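Local atomic coordinates of BamaA.19900.a (Balamuthia mandrillaris, PDB entry 6VZZ), a protein that acts as a glucokinase, binding beta-D-glucose and probably transferring phosphate from a nucleotide to the sugar. Residues 71-76 with 124-129; 152-157 with 378-383; 198-203 with 212-217. One frame throughout, in Å; residues are numbered along the deposited sequence.

Interaction 1. Residues 71-76 with 124-129; sequences DTRKLI and RRLKRS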
loop_
_atom_site.group_PDB
_atom_site.type_symbol
_atom_site.label_atom_id
_atom_site.label_comp_id
_atom_site.label_asym_id
_atom_site.label_seq_id
_atom_site.Cartn_x
_atom_site.Cartn_y
_atom_site.Cartn_z
ATOM N N ASP A 71 25.331 -10.934 -9.360
ATOM C CA ASP A 71 24.671 -12.230 -9.461
ATOM C C ASP A 71 24.987 -13.037 -8.205
ATOM O O ASP A 71 25.954 -12.762 -7.491
ATOM C CB ASP A 71 25.030 -12.968 -10.776
ATOM C CG ASP A 71 26.386 -13.673 -10.756
ATOM O OD1 ASP A 71 27.108 -13.661 -9.745
ATOM O OD2 ASP A 71 26.746 -14.265 -11.796
ATOM N N THR A 72 24.143 -14.032 -7.932
ATOM C CA THR A 72 24.242 -14.756 -6.671
ATOM C C THR A 72 25.415 -15.729 -6.646
ATOM O O THR A 72 25.922 -16.039 -5.564
ATOM C CB THR A 72 22.934 -15.495 -6.384
ATOM O OG1 THR A 72 22.587 -16.317 -7.509
ATOM C CG2 THR A 72 21.801 -14.497 -6.107
ATOM N N ARG A 73 25.862 -16.222 -7.806
ATOM C CA ARG A 73 27.030 -17.100 -7.814
ATOM C C ARG A 73 28.273 -16.355 -7.341
ATOM O O ARG A 73 29.104 -16.916 -6.617
ATOM C CB ARG A 73 27.253 -17.695 -9.208
ATOM C CG ARG A 73 26.013 -18.336 -9.878
ATOM C CD ARG A 73 25.364 -19.464 -9.060
ATOM N NE ARG A 73 24.429 -18.960 -8.046
ATOM C CZ ARG A 73 23.884 -19.709 -7.090
ATOM N NH1 ARG A 73 24.177 -21.000 -7.008
ATOM N NH2 ARG A 73 23.060 -19.168 -6.202
ATOM N N LYS A 74 28.410 -15.082 -7.724
ATOM C CA LYS A 74 29.522 -14.281 -7.222
ATOM C C LYS A 74 29.377 -13.991 -5.729
ATOM O O LYS A 74 30.386 -13.880 -5.023
ATOM C CB LYS A 74 29.642 -12.980 -8.021
ATOM N N LEU A 75 28.145 -13.878 -5.229
ATOM C CA LEU A 75 27.944 -13.734 -3.791
ATOM C C LEU A 75 28.412 -14.979 -3.041
ATOM O O LEU A 75 29.094 -14.883 -2.014
ATOM C CB LEU A 75 26.474 -13.455 -3.489
ATOM C CG LEU A 75 25.982 -12.029 -3.733
ATOM C CD1 LEU A 75 24.558 -11.858 -3.229
ATOM C CD2 LEU A 75 26.916 -11.027 -3.059
ATOM N N ILE A 76 28.047 -16.163 -3.537
ATOM C CA ILE A 76 28.448 -17.396 -2.872
ATOM C C ILE A 76 29.966 -17.464 -2.743
ATOM O O ILE A 76 30.494 -17.836 -1.688
ATOM C CB ILE A 76 27.872 -18.617 -3.620
ATOM C CG1 ILE A 76 26.355 -18.668 -3.440
ATOM C CG2 ILE A 76 28.497 -19.926 -3.131
ATOM C CD1 ILE A 76 25.693 -19.727 -4.274
ATOM N N ARG A 124 20.032 -15.008 -10.146
ATOM C CA ARG A 124 19.267 -14.020 -9.410
ATOM C C ARG A 124 18.762 -14.528 -8.071
ATOM O O ARG A 124 18.378 -13.717 -7.227
ATOM C CB ARG A 124 18.072 -13.542 -10.248
ATOM C CG ARG A 124 18.467 -12.730 -11.468
ATOM C CD ARG A 124 17.249 -12.199 -12.226
ATOM N NE ARG A 124 16.672 -13.227 -13.089
ATOM C CZ ARG A 124 15.505 -13.830 -12.869
ATOM N NH1 ARG A 124 14.760 -13.501 -11.819
ATOM N NH2 ARG A 124 15.079 -14.762 -13.711
ATOM N N ARG A 125 18.775 -15.840 -7.849
ATOM C CA ARG A 125 18.231 -16.447 -6.646
ATOM C C ARG A 125 19.345 -16.992 -5.761
ATOM O O ARG A 125 20.367 -17.479 -6.246
ATOM C CB ARG A 125 17.243 -17.558 -7.008
ATOM C CG ARG A 125 16.024 -17.011 -7.736
ATOM C CD ARG A 125 15.028 -18.069 -8.159
ATOM N NE ARG A 125 13.802 -17.430 -8.627
ATOM C CZ ARG A 125 12.862 -18.044 -9.335
ATOM N NH1 ARG A 125 13.010 -19.323 -9.664
ATOM N NH2 ARG A 125 11.776 -17.378 -9.724
ATOM N N LEU A 126 19.141 -16.885 -4.448
ATOM C CA LEU A 126 20.119 -17.317 -3.456
ATOM C C LEU A 126 19.392 -18.104 -2.375
ATOM O O LEU A 126 18.505 -17.562 -1.709
ATOM C CB LEU A 126 20.858 -16.116 -2.853
ATOM C CG LEU A 126 21.856 -16.373 -1.718
ATOM C CD1 LEU A 126 23.033 -17.225 -2.176
ATOM C CD2 LEU A 126 22.346 -15.063 -1.104
ATOM N N LYS A 127 19.758 -19.380 -2.214
ATOM C CA LYS A 127 19.176 -20.257 -1.204
ATOM C C LYS A 127 20.000 -20.210 0.077
ATOM O O LYS A 127 21.231 -20.139 0.027
ATOM C CB LYS A 127 19.122 -21.700 -1.715
ATOM C CG LYS A 127 18.483 -21.851 -3.078
ATOM C CD LYS A 127 18.594 -23.275 -3.616
ATOM C CE LYS A 127 17.747 -23.439 -4.881
ATOM N NZ LYS A 127 18.385 -24.359 -5.871
ATOM N N ARG A 128 19.314 -20.262 1.225
ATOM C CA ARG A 128 19.998 -20.381 2.514
ATOM C C ARG A 128 21.010 -21.519 2.517
ATOM O O ARG A 128 22.149 -21.356 2.969
ATOM C CB ARG A 128 18.996 -20.657 3.619
ATOM C CG ARG A 128 18.230 -19.543 4.233
ATOM C CD ARG A 128 17.179 -20.323 4.977
ATOM N NE ARG A 128 16.437 -19.613 5.990
ATOM C CZ ARG A 128 15.344 -20.120 6.541
ATOM N NH1 ARG A 128 14.675 -19.437 7.469
ATOM N NH2 ARG A 128 14.921 -21.317 6.144
ATOM N N SER A 129 20.585 -22.700 2.058
ATOM C CA SER A 129 21.401 -23.906 2.094
ATOM C C SER A 129 22.687 -23.799 1.284
ATOM O O SER A 129 23.522 -24.704 1.371
ATOM C CB SER A 129 20.585 -25.090 1.581
ATOM O OG SER A 129 20.402 -25.004 0.179
#

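Interaction 2. Residues 152-157 with 378-383; sequences YGVSSM and VNLNLH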
loop_
_atom_site.group_PDB
_atom_site.type_symbol
_atom_site.label_atom_id
_atom_site.label_comp_id
_atom_site.label_asym_id
_atom_site.label_seq_id
_atom_site.Cartn_x
_atom_site.Cartn_y
_atom_site.Cartn_z
ATOM N N TYR A 152 13.623 -2.046 10.516
ATOM C CA TYR A 152 14.078 -2.532 11.815
ATOM C C TYR A 152 15.211 -1.669 12.347
ATOM O O TYR A 152 15.280 -1.392 13.553
ATOM C CB TYR A 152 14.507 -3.995 11.725
ATOM C CG TYR A 152 13.347 -4.947 11.612
ATOM C CD1 TYR A 152 12.470 -5.130 12.681
ATOM C CD2 TYR A 152 13.121 -5.660 10.444
ATOM C CE1 TYR A 152 11.401 -6.006 12.586
ATOM C CE2 TYR A 152 12.049 -6.528 10.333
ATOM C CZ TYR A 152 11.198 -6.699 11.406
ATOM O OH TYR A 152 10.138 -7.564 11.299
ATOM N N GLY A 153 16.093 -1.211 11.460
ATOM C CA GLY A 153 17.118 -0.276 11.880
ATOM C C GLY A 153 16.533 1.020 12.404
ATOM O O GLY A 153 16.941 1.520 13.457
ATOM N N VAL A 154 15.570 1.585 11.665
ATOM C CA VAL A 154 14.912 2.815 12.096
ATOM C C VAL A 154 14.221 2.600 13.432
ATOM O O VAL A 154 14.400 3.381 14.375
ATOM C CB VAL A 154 13.914 3.299 11.030
ATOM C CG1 VAL A 154 13.083 4.440 11.582
ATOM C CG2 VAL A 154 14.640 3.722 9.775
ATOM N N SER A 155 13.424 1.529 13.531
ATOM C CA SER A 155 12.695 1.254 14.762
ATOM C C SER A 155 13.651 1.073 15.932
ATOM O O SER A 155 13.400 1.567 17.038
ATOM C CB SER A 155 11.821 0.015 14.585
ATOM O OG SER A 155 11.183 -0.341 15.806
ATOM N N SER A 156 14.761 0.375 15.697
ATOM C CA SER A 156 15.769 0.199 16.735
ATOM C C SER A 156 16.324 1.542 17.204
ATOM O O SER A 156 16.467 1.777 18.409
ATOM C CB SER A 156 16.881 -0.702 16.204
ATOM O OG SER A 156 17.980 -0.692 17.083
ATOM N N MET A 157 16.621 2.446 16.269
ATOM C CA MET A 157 17.175 3.737 16.656
ATOM C C MET A 157 16.124 4.633 17.287
ATOM O O MET A 157 16.448 5.447 18.161
ATOM C CB MET A 157 17.802 4.424 15.450
ATOM C CG MET A 157 18.973 3.672 14.902
ATOM S SD MET A 157 20.033 4.726 13.928
ATOM C CE MET A 157 21.457 3.639 13.767
ATOM N N VAL A 378 24.956 5.890 7.373
ATOM C CA VAL A 378 24.845 4.817 8.349
ATOM C C VAL A 378 24.068 3.713 7.652
ATOM O O VAL A 378 23.081 3.978 6.953
ATOM C CB VAL A 378 24.177 5.286 9.659
ATOM C CG1 VAL A 378 22.820 5.908 9.401
ATOM C CG2 VAL A 378 24.048 4.128 10.625
ATOM N N ASN A 379 24.532 2.476 7.760
ATOM C CA ASN A 379 23.883 1.416 6.997
ATOM C C ASN A 379 22.751 0.882 7.860
ATOM O O ASN A 379 22.929 0.007 8.704
ATOM C CB ASN A 379 24.873 0.342 6.569
ATOM C CG ASN A 379 24.373 -0.441 5.366
ATOM O OD1 ASN A 379 23.168 -0.588 5.177
ATOM N ND2 ASN A 379 25.286 -0.922 4.536
ATOM N N LEU A 380 21.569 1.459 7.672
ATOM C CA LEU A 380 20.414 1.066 8.464
ATOM C C LEU A 380 20.014 -0.371 8.176
ATOM O O LEU A 380 19.482 -1.049 9.061
ATOM C CB LEU A 380 19.250 2.024 8.194
ATOM C CG LEU A 380 19.366 3.423 8.815
ATOM C CD1 LEU A 380 18.303 4.355 8.249
ATOM C CD2 LEU A 380 19.241 3.360 10.326
ATOM N N ASN A 381 20.262 -0.848 6.953
ATOM C CA ASN A 381 19.978 -2.237 6.613
ATOM C C ASN A 381 20.764 -3.190 7.498
ATOM O O ASN A 381 20.222 -4.197 7.974
ATOM C CB ASN A 381 20.314 -2.497 5.145
ATOM C CG ASN A 381 19.491 -1.651 4.204
ATOM O OD1 ASN A 381 18.702 -0.808 4.640
ATOM N ND2 ASN A 381 19.675 -1.857 2.905
ATOM N N LEU A 382 22.051 -2.898 7.713
ATOM C CA LEU A 382 22.881 -3.773 8.528
ATOM C C LEU A 382 22.421 -3.764 9.976
ATOM O O LEU A 382 22.383 -4.819 10.620
ATOM C CB LEU A 382 24.349 -3.364 8.431
ATOM C CG LEU A 382 25.045 -3.613 7.094
ATOM C CD1 LEU A 382 26.436 -3.049 7.153
ATOM C CD2 LEU A 382 25.082 -5.097 6.776
ATOM N N HIS A 383 22.066 -2.585 10.503
ATOM C CA HIS A 383 21.507 -2.522 11.850
ATOM C C HIS A 383 20.253 -3.377 11.950
ATOM O O HIS A 383 20.093 -4.154 12.899
ATOM C CB HIS A 383 21.197 -1.074 12.243
ATOM C CG HIS A 383 22.392 -0.292 12.687
ATOM N ND1 HIS A 383 23.049 0.599 11.865
ATOM C CD2 HIS A 383 23.044 -0.256 13.873
ATOM C CE1 HIS A 383 24.054 1.149 12.523
ATOM N NE2 HIS A 383 24.074 0.644 13.743
#

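Interaction 3. Residues 198-203 with 212-217; sequences ATLLSL and FQVMPM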
loop_
_atom_site.group_PDB
_atom_site.type_symbol
_atom_site.label_atom_id
_atom_site.label_comp_id
_atom_site.label_asym_id
_atom_site.label_seq_id
_atom_site.Cartn_x
_atom_site.Cartn_y
_atom_site.Cartn_z
ATOM N N ALA A 198 9.065 0.386 2.148
ATOM C CA ALA A 198 8.462 -0.404 3.211
ATOM C C ALA A 198 7.691 0.542 4.127
ATOM O O ALA A 198 7.753 1.765 3.977
ATOM C CB ALA A 198 9.521 -1.196 3.982
ATOM N N THR A 199 6.949 -0.015 5.083
ATOM C CA THR A 199 6.143 0.807 5.980
ATOM C C THR A 199 6.286 0.328 7.415
ATOM O O THR A 199 6.152 -0.867 7.692
ATOM C CB THR A 199 4.658 0.784 5.589
ATOM O OG1 THR A 199 4.513 1.220 4.235
ATOM C CG2 THR A 199 3.840 1.712 6.498
ATOM N N LEU A 200 6.547 1.267 8.322
ATOM C CA LEU A 200 6.480 1.014 9.757
ATOM C C LEU A 200 5.030 1.173 10.199
ATOM O O LEU A 200 4.454 2.252 10.052
ATOM C CB LEU A 200 7.396 1.978 10.516
ATOM C CG LEU A 200 8.911 1.746 10.423
ATOM C CD1 LEU A 200 9.694 2.993 10.797
ATOM C CD2 LEU A 200 9.330 0.583 11.317
ATOM N N LEU A 201 4.441 0.106 10.727
ATOM C CA LEU A 201 3.020 0.062 11.044
ATOM C C LEU A 201 2.793 0.140 12.548
ATOM O O LEU A 201 3.525 -0.473 13.333
ATOM C CB LEU A 201 2.376 -1.225 10.513
ATOM C CG LEU A 201 2.362 -1.475 9.006
ATOM C CD1 LEU A 201 1.807 -2.848 8.692
ATOM C CD2 LEU A 201 1.538 -0.414 8.335
ATOM N N SER A 202 1.754 0.873 12.939
ATOM C CA SER A 202 1.237 0.893 14.308
ATOM C C SER A 202 -0.239 0.508 14.271
ATOM O O SER A 202 -1.109 1.381 14.249
ATOM C CB SER A 202 1.418 2.271 14.958
ATOM O OG SER A 202 2.695 2.387 15.557
ATOM N N LEU A 203 -0.522 -0.790 14.287
ATOM C CA LEU A 203 -1.890 -1.274 14.300
ATOM C C LEU A 203 -2.278 -1.724 15.714
ATOM O O LEU A 203 -1.610 -1.376 16.694
ATOM C CB LEU A 203 -2.030 -2.399 13.271
ATOM C CG LEU A 203 -1.593 -2.107 11.837
ATOM C CD1 LEU A 203 -1.156 -3.397 11.155
ATOM C CD2 LEU A 203 -2.715 -1.440 11.061
ATOM N N PHE A 212 6.727 -1.314 16.804
ATOM C CA PHE A 212 6.509 -1.103 15.378
ATOM C C PHE A 212 6.544 -2.436 14.648
ATOM O O PHE A 212 7.483 -3.218 14.820
ATOM C CB PHE A 212 7.569 -0.176 14.779
ATOM C CG PHE A 212 7.193 1.270 14.816
ATOM C CD1 PHE A 212 5.973 1.691 14.316
ATOM C CD2 PHE A 212 8.053 2.212 15.369
ATOM C CE1 PHE A 212 5.618 3.032 14.360
ATOM C CE2 PHE A 212 7.707 3.552 15.416
ATOM C CZ PHE A 212 6.489 3.962 14.914
ATOM N N GLN A 213 5.535 -2.689 13.826
ATOM C CA GLN A 213 5.562 -3.812 12.904
ATOM C C GLN A 213 6.062 -3.329 11.547
ATOM O O GLN A 213 5.762 -2.212 11.122
ATOM C CB GLN A 213 4.181 -4.462 12.777
ATOM C CG GLN A 213 3.725 -5.188 14.049
ATOM C CD GLN A 213 2.375 -5.865 13.883
ATOM O OE1 GLN A 213 1.327 -5.228 13.982
ATOM N NE2 GLN A 213 2.396 -7.160 13.607
ATOM N N VAL A 214 6.852 -4.159 10.888
ATOM C CA VAL A 214 7.414 -3.840 9.584
ATOM C C VAL A 214 6.607 -4.574 8.528
ATOM O O VAL A 214 6.357 -5.782 8.652
ATOM C CB VAL A 214 8.901 -4.224 9.508
ATOM C CG1 VAL A 214 9.486 -3.860 8.147
ATOM C CG2 VAL A 214 9.684 -3.548 10.619
ATOM N N MET A 215 6.194 -3.848 7.486
ATOM C CA MET A 215 5.603 -4.492 6.335
ATOM C C MET A 215 6.485 -4.281 5.117
ATOM O O MET A 215 6.659 -3.133 4.679
ATOM C CB MET A 215 4.199 -3.972 6.066
ATOM C CG MET A 215 3.499 -4.825 5.030
ATOM S SD MET A 215 1.905 -4.205 4.507
ATOM C CE MET A 215 1.523 -5.451 3.251
ATOM N N PRO A 216 7.039 -5.340 4.528
ATOM C CA PRO A 216 7.818 -5.169 3.300
ATOM C C PRO A 216 6.897 -4.946 2.117
ATOM O O PRO A 216 5.754 -5.414 2.094
ATOM C CB PRO A 216 8.585 -6.492 3.175
ATOM C CG PRO A 216 7.773 -7.475 3.927
ATOM C CD PRO A 216 7.054 -6.729 5.015
ATOM N N MET A 217 7.403 -4.209 1.129
ATOM C CA MET A 217 6.586 -3.798 0.002
ATOM C C MET A 217 7.421 -3.776 -1.279
ATOM O O MET A 217 8.656 -3.776 -1.249
ATOM C CB MET A 217 5.959 -2.424 0.255
ATOM C CG MET A 217 4.973 -2.372 1.399
ATOM S SD MET A 217 4.306 -0.712 1.663
ATOM C CE MET A 217 3.012 -1.067 2.855
#

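Interaction 1. Residues 71-76 with 124-129
Thr72 opens helix 72-90 beside Arg125 and Leu126 of strand 125-127, the two short axes approaching to 8.5 Å with their N-to-C directions 36° apart. Thr72 turns its whole side chain at the strand. Its OG1 sits between the backbone N and the carbonyl carbon (chi1 53°), 2.8 Å from Arg125 O, and may donate to it, while CG2 lies 3.8 Å from Leu126 CB. The same hydroxyl also takes a bond from Arg73 NE, at 3.3 Å to Thr72 OG1 and lying near the guanidinium plane. Arg73 starts out away from the strand, but its chain bends twice and brings the guanidinium back edge-on to Thr72, with Ile76 CD1 against one of its faces; NH1 continues into a salt bridge with Glu130. Ile76 and Leu126 lie alongside with their chains running opposite ways, Ile76 CG1 being 3.8 Å from Leu126 CD1. The first turn is held by Asp71, whose OD1 accepts from Lys74 N at 2.8 Å. Leu75 and Leu126 both rest on Ile43 of strand 37-43. This is an N-capped helix start docked on the edge strand of a small antiparallel sheet, in the ribonuclease H-like half expected of the actin-ATPase clan.

Interaction 2. Residues 152-157 with 378-383
Leu380, Met157 and His383 carry this contact between helix 146-159 and the start of helix 380-389. Leu380 is buried and spreads its two methyl groups over different partners: CD1 meets Val154 CG2 at 4.0 Å, and CD2 meets Met157 SD at 3.9 Å. Met157 runs extended beyond CG, with chi2 at -159° carrying SD out from its helix to Leu380. The terminal methyl then goes further, to a spot over the centre of the His383 imidazole. Met157 CE is 3.9 Å from the His383 ring centroid and 11° off the ring normal, a CH-pi contact made face on by a side chain that crosses the histidine at about a right angle. The same methyl also touches Val378 CG2.

The histidine is tethered within its own turn: His383 ND1 donates to Asn379 O over 3.2 Å, coming from above the carbonyl plane, and that oxygen also accepts from His383 N. The edge-to-face neighbour Phe61 and a weak bond from NE2 to Asp59 O add to its anchorage. Between these side chains the backbones come close at Gly153, whose CA is 3.8 Å from Leu380 O and 4.9 Å from the CA of His383; with no side chain in the way, the helix can lie directly against this turn. Asn381 reaches Thr150 and Asp42, tying the turn to strand 37-43 as well. Packing of a helix that links the two sheets against the last helix of the chain is consistent with the interdomain region of the hexokinase and actin fold.

Interaction 3. Residues 198-203 with 212-217
Thr199 and Leu201 pair with Met215 and Gln213 through four backbone bonds, and these lie at the heart of the tight part of the contact. The strand axes come to 4.8 Å at 158°, nearly antiparallel. Thr199 N gives to Met215 O at 3.2 Å and Met215 N returns to Thr199 O at 3.0 Å; two residues on, Leu201 N meets Gln213 O at 2.7 Å and Gln213 N meets Leu201 O at 3.0 Å. Leu200 and Val214 form the non-hydrogen-bonded pair between them. Their side chains share a face with Ala198, and all three rest on Cys151 of helix 146-159. On the opposite face Leu201 crosses Met215 obliquely, its CD1 3.7 Å from Met215 CB. Farther along, Met217 runs extended past CG to bring CE to Thr199 OG1 and CB, and Leu327 of helix 303-327 touches both residues. Phe212 is also well packed: it sets its ring with one face toward Leu200 CB, while its edge meets Leu201 O, 3.4 Å from Phe212 CD1.

The two strands form a beta hairpin, and strand 213-216 is outermost within this chain in the six-stranded mixed sheet. At the end of the hairpin away from the connecting loop lie residues of the glucose pocket, with Gly194 just before the first strand, Leu195 and Gly196 at its start, and Glu218 after the second.

Toward the connecting loop, Ser202 and Leu203 are partly exposed and more loosely engaged. Ser202 OG approaches the Phe212 ring obliquely and makes a weak bond to Asp184 O, Asp184 being a calcium ligand. Leu203 makes a long contact, its CD1 4.2 Å from Gln213 OE1. That amide hydrogen-bonds to Gln213 of the second subunit, where Met215 of that subunit also packs on Leu201.

How the interactions relate
Both segments of interaction 1 come first in the chain; the hairpin of interaction 3 falls between the two segments of interaction 2. Interaction 1 stands apart in the N-terminal part, its centre about 24 Å from that of interaction 2 and about 27 Å from that of interaction 3. Interactions 2 and 3 have centres about 14 Å apart and touch: helix 146-159, one side of interaction 2, also packs on the hairpin of interaction 3, with Tyr152 CZ 3.6 Å from Val214 CG2 and Val154 CG1 3.8 Å from Leu200 CD1. That helix therefore joins the start of the last helix to an edge of the six-stranded sheet that also packs on the second subunit.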